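Local structure of D-galactonate dehydratase family member RspA (Pantoea ananatis, 3T6C) at residues A62-R67 / M110-S115. The protein dehydrates D-gluconate to 2-dehydro-3-deoxy-D-gluconate with low activity in vitro, using one magnesium ion per subunit. Residues are numbered along the deposited sequence; the frame is centred on the assembly and turned at random.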
ATOM      1  N   ALA A  62      34.630 -21.568   8.407  1.00  8.12           N
ATOM      2  CA  ALA A  62      34.627 -20.785   7.173  1.00  7.02           C
ATOM      3  C   ALA A  62      34.103 -21.577   5.970  1.00 11.25           C
ATOM      4  O   ALA A  62      34.542 -21.321   4.846  1.00 11.33           O
ATOM      5  CB  ALA A  62      35.988 -20.113   6.951  1.00  9.78           C
ATOM      6  N   THR A  63      33.370 -22.666   6.191  1.00  9.81           N
ATOM      7  CA  THR A  63      33.274 -23.633   5.090  1.00 10.89           C
ATOM      8  C   THR A  63      32.237 -23.185   4.049  1.00 11.17           C
ATOM      9  O   THR A  63      31.014 -23.347   4.210  1.00 11.42           O
ATOM     10  CB  THR A  63      32.842 -25.009   5.684  1.00  9.69           C
ATOM     11  OG1 THR A  63      33.870 -25.496   6.547  1.00  9.88           O
ATOM     12  CG2 THR A  63      32.627 -26.073   4.593  1.00  7.97           C
ATOM     13  N   PHE A  64      32.782 -22.726   2.911  1.00  8.94           N
ATOM     14  CA  PHE A  64      32.056 -22.608   1.619  1.00  8.16           C
ATOM     15  C   PHE A  64      32.817 -23.660   0.835  1.00  9.17           C
ATOM     16  O   PHE A  64      33.898 -23.406   0.241  1.00 10.25           O
ATOM     17  CB  PHE A  64      32.350 -21.202   1.100  1.00  9.05           C
ATOM     18  CG  PHE A  64      31.811 -20.868  -0.260  1.00  9.40           C
ATOM     19  CD1 PHE A  64      31.048 -21.758  -1.008  1.00  9.94           C
ATOM     20  CD2 PHE A  64      32.120 -19.603  -0.792  1.00  8.73           C
ATOM     21  CE1 PHE A  64      30.562 -21.422  -2.273  1.00  8.23           C
ATOM     22  CE2 PHE A  64      31.653 -19.226  -2.074  1.00  8.46           C
ATOM     23  CZ  PHE A  64      30.878 -20.157  -2.833  1.00  8.90           C
ATOM     24  N   THR A  65      32.200 -24.834   0.741  1.00  9.20           N
ATOM     25  CA  THR A  65      32.956 -26.023   0.293  1.00 10.79           C
ATOM     26  C   THR A  65      33.375 -25.925  -1.172  1.00 12.34           C
ATOM     27  O   THR A  65      34.429 -26.445  -1.571  1.00 12.13           O
ATOM     28  CB  THR A  65      32.158 -27.339   0.657  1.00 12.78           C
ATOM     29  OG1 THR A  65      33.010 -28.483   0.491  1.00 12.10           O
ATOM     30  CG2 THR A  65      30.946 -27.556  -0.279  1.00 12.77           C
ATOM     31  N   GLN A  66      32.577 -25.216  -1.973  1.00  9.92           N
ATOM     32  CA  GLN A  66      32.851 -25.138  -3.410  1.00  8.67           C
ATOM     33  C   GLN A  66      33.945 -24.177  -3.781  1.00 11.22           C
ATOM     34  O   GLN A  66      34.365 -24.097  -4.928  1.00 11.38           O
ATOM     35  CB  GLN A  66      31.596 -24.727  -4.169  1.00  8.52           C
ATOM     36  CG  GLN A  66      30.385 -25.720  -4.044  1.00  9.37           C
ATOM     37  CD  GLN A  66      29.499 -25.526  -2.824  1.00  9.04           C
ATOM     38  OE1 GLN A  66      29.754 -24.678  -1.947  1.00  9.22           O
ATOM     39  NE2 GLN A  66      28.433 -26.339  -2.743  1.00 10.59           N
ATOM     40  N   ARG A  67      34.240 -23.304  -2.852  1.00  8.80           N
ATOM     41  CA  ARG A  67      35.251 -22.261  -2.974  1.00  8.63           C
ATOM     42  C   ARG A  67      36.466 -22.216  -2.069  1.00 11.55           C
ATOM     43  O   ARG A  67      36.826 -21.075  -1.632  1.00 10.80           O
ATOM     44  CB  ARG A  67      34.625 -20.905  -3.311  1.00  9.56           C
ATOM     45  CG  ARG A  67      33.768 -20.857  -4.617  1.00  8.20           C
ATOM     46  CD  ARG A  67      34.732 -20.891  -5.854  1.00 11.09           C
ATOM     47  NE  ARG A  67      34.035 -20.617  -7.138  1.00  9.19           N
ATOM     48  CZ  ARG A  67      33.401 -21.567  -7.825  1.00 11.26           C
ATOM     49  NH1 ARG A  67      33.323 -22.799  -7.325  1.00 11.32           N
ATOM     50  NH2 ARG A  67      32.854 -21.281  -9.027  1.00 11.54           N
ATOM     51  N   MET A 110      33.468 -13.475   0.963  1.00  9.46           N
ATOM     52  CA  MET A 110      33.713 -12.512   2.016  1.00  9.65           C
ATOM     53  C   MET A 110      33.116 -12.943   3.363  1.00 10.32           C
ATOM     54  O   MET A 110      33.785 -12.853   4.413  1.00 10.46           O
ATOM     55  CB  MET A 110      33.149 -11.149   1.634  1.00 10.58           C
ATOM     56  CG  MET A 110      33.685 -10.592   0.292  1.00 12.61           C
ATOM     57  SD  MET A 110      35.430 -10.273   0.246  1.00 12.53           S
ATOM     58  CE  MET A 110      35.566  -8.917   1.425  1.00 13.48           C
ATOM     59  N   ASN A 111      31.879 -13.407   3.339  1.00  9.10           N
ATOM     60  CA  ASN A 111      31.187 -13.665   4.608  1.00  8.58           C
ATOM     61  C   ASN A 111      31.762 -14.899   5.281  1.00 10.54           C
ATOM     62  O   ASN A 111      31.862 -14.939   6.503  1.00  8.33           O
ATOM     63  CB  ASN A 111      29.689 -13.874   4.379  1.00  8.05           C
ATOM     64  CG  ASN A 111      28.974 -12.607   3.900  1.00 11.38           C
ATOM     65  OD1 ASN A 111      29.608 -11.566   3.664  1.00 13.46           O
ATOM     66  ND2 ASN A 111      27.677 -12.715   3.678  1.00  9.99           N
ATOM     67  N   ASN A 112      32.136 -15.910   4.510  1.00  8.99           N
ATOM     68  CA  ASN A 112      32.675 -17.125   5.121  1.00  7.51           C
ATOM     69  C   ASN A 112      34.023 -16.859   5.769  1.00 10.86           C
ATOM     70  O   ASN A 112      34.311 -17.382   6.856  1.00  9.99           O
ATOM     71  CB  ASN A 112      32.791 -18.238   4.083  1.00  6.98           C
ATOM     72  CG  ASN A 112      31.540 -19.060   4.009  1.00 10.18           C
ATOM     73  OD1 ASN A 112      31.386 -19.998   4.780  1.00 12.61           O
ATOM     74  ND2 ASN A 112      30.601 -18.684   3.122  1.00 10.04           N
ATOM     75  N   ALA A 113      34.855 -16.054   5.115  1.00  9.36           N
ATOM     76  CA  ALA A 113      36.103 -15.652   5.765  1.00  9.97           C
ATOM     77  C   ALA A 113      35.822 -14.943   7.108  1.00 11.58           C
ATOM     78  O   ALA A 113      36.483 -15.216   8.117  1.00 12.23           O
ATOM     79  CB  ALA A 113      36.927 -14.754   4.842  1.00 10.14           C
ATOM     80  N   LEU A 114      34.874 -14.005   7.121  1.00  9.81           N
ATOM     81  CA  LEU A 114      34.500 -13.257   8.317  1.00  8.64           C
ATOM     82  C   LEU A 114      33.976 -14.223   9.384  1.00  9.99           C
ATOM     83  O   LEU A 114      34.277 -14.078  10.582  1.00 10.52           O
ATOM     84  CB  LEU A 114      33.450 -12.209   7.905  1.00 11.36           C
ATOM     85  CG  LEU A 114      32.913 -11.357   9.020  1.00 15.06           C
ATOM     86  CD1 LEU A 114      34.057 -10.650   9.769  1.00 23.64           C
ATOM     87  CD2 LEU A 114      31.935 -10.373   8.321  1.00 17.34           C
ATOM     88  N   SER A 115      33.188 -15.224   8.959  1.00  7.65           N
ATOM     89  CA  SER A 115      32.664 -16.213   9.927  1.00  8.10           C
ATOM     90  C   SER A 115      33.750 -16.988  10.642  1.00 10.83           C
ATOM     91  O   SER A 115      33.656 -17.267  11.851  1.00  9.46           O
ATOM     92  CB  SER A 115      31.794 -17.252   9.139  1.00  9.73           C
ATOM     93  OG  SER A 115      31.336 -18.260  10.024  1.00 10.59           O
TER
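The side chain of N112 leaves helix 108-129 with chi1 at -90° and its amide turned about a quarter turn (chi2 -86°). This lays the amide alongside the backbone of A62, T63 and F64. The backbone points F64 CB toward N112, and chi1 of 175°, with CG anti to N, swings the ring away from the helix.

F64 CB lies 3.7 Å from N112 ND2, and ND2 approaches the F64 ring obliquely. N112 OD1 lies against the backbone, 3.4 Å from both A62 C and T63 C. The carbonyl oxygens of A62 and T63 are also near OD1, but all three are acceptors, and no hydrogen bond joins the two segments. The buried amide is satisfied elsewhere: OD1 hydrogen-bonds to S323 OG, and ND2 to P108 O and S324 OG.

A62 packs closely on the helix backbone. Its CB is 3.2 Å from N112 O, and its CA makes a CH...O contact with the same oxygen at 3.4 Å. S115 OG, one helical turn on, hydrogen-bonds to C61 O just before the loop.

Both segments belong to the N-terminal capping domain of the enolase superfamily. The loop links the last strand of its three-stranded antiparallel sheet to helix 68-83, with R67 as N-cap. This loop reaches the active site, where Q66 NE2 hydrogen-bonds to O6 of the bound D-gluconate.

R67 N hydrogen-bonds to F64 O at 3.1 Å and closes the turn before the helix. R67 CB lies 3.6 Å above one face of the F64 ring, toward the rim, and Q66 OE1 is at the ring edge. R67 NH1 hydrogen-bonds to Q66 O at 2.9 Å.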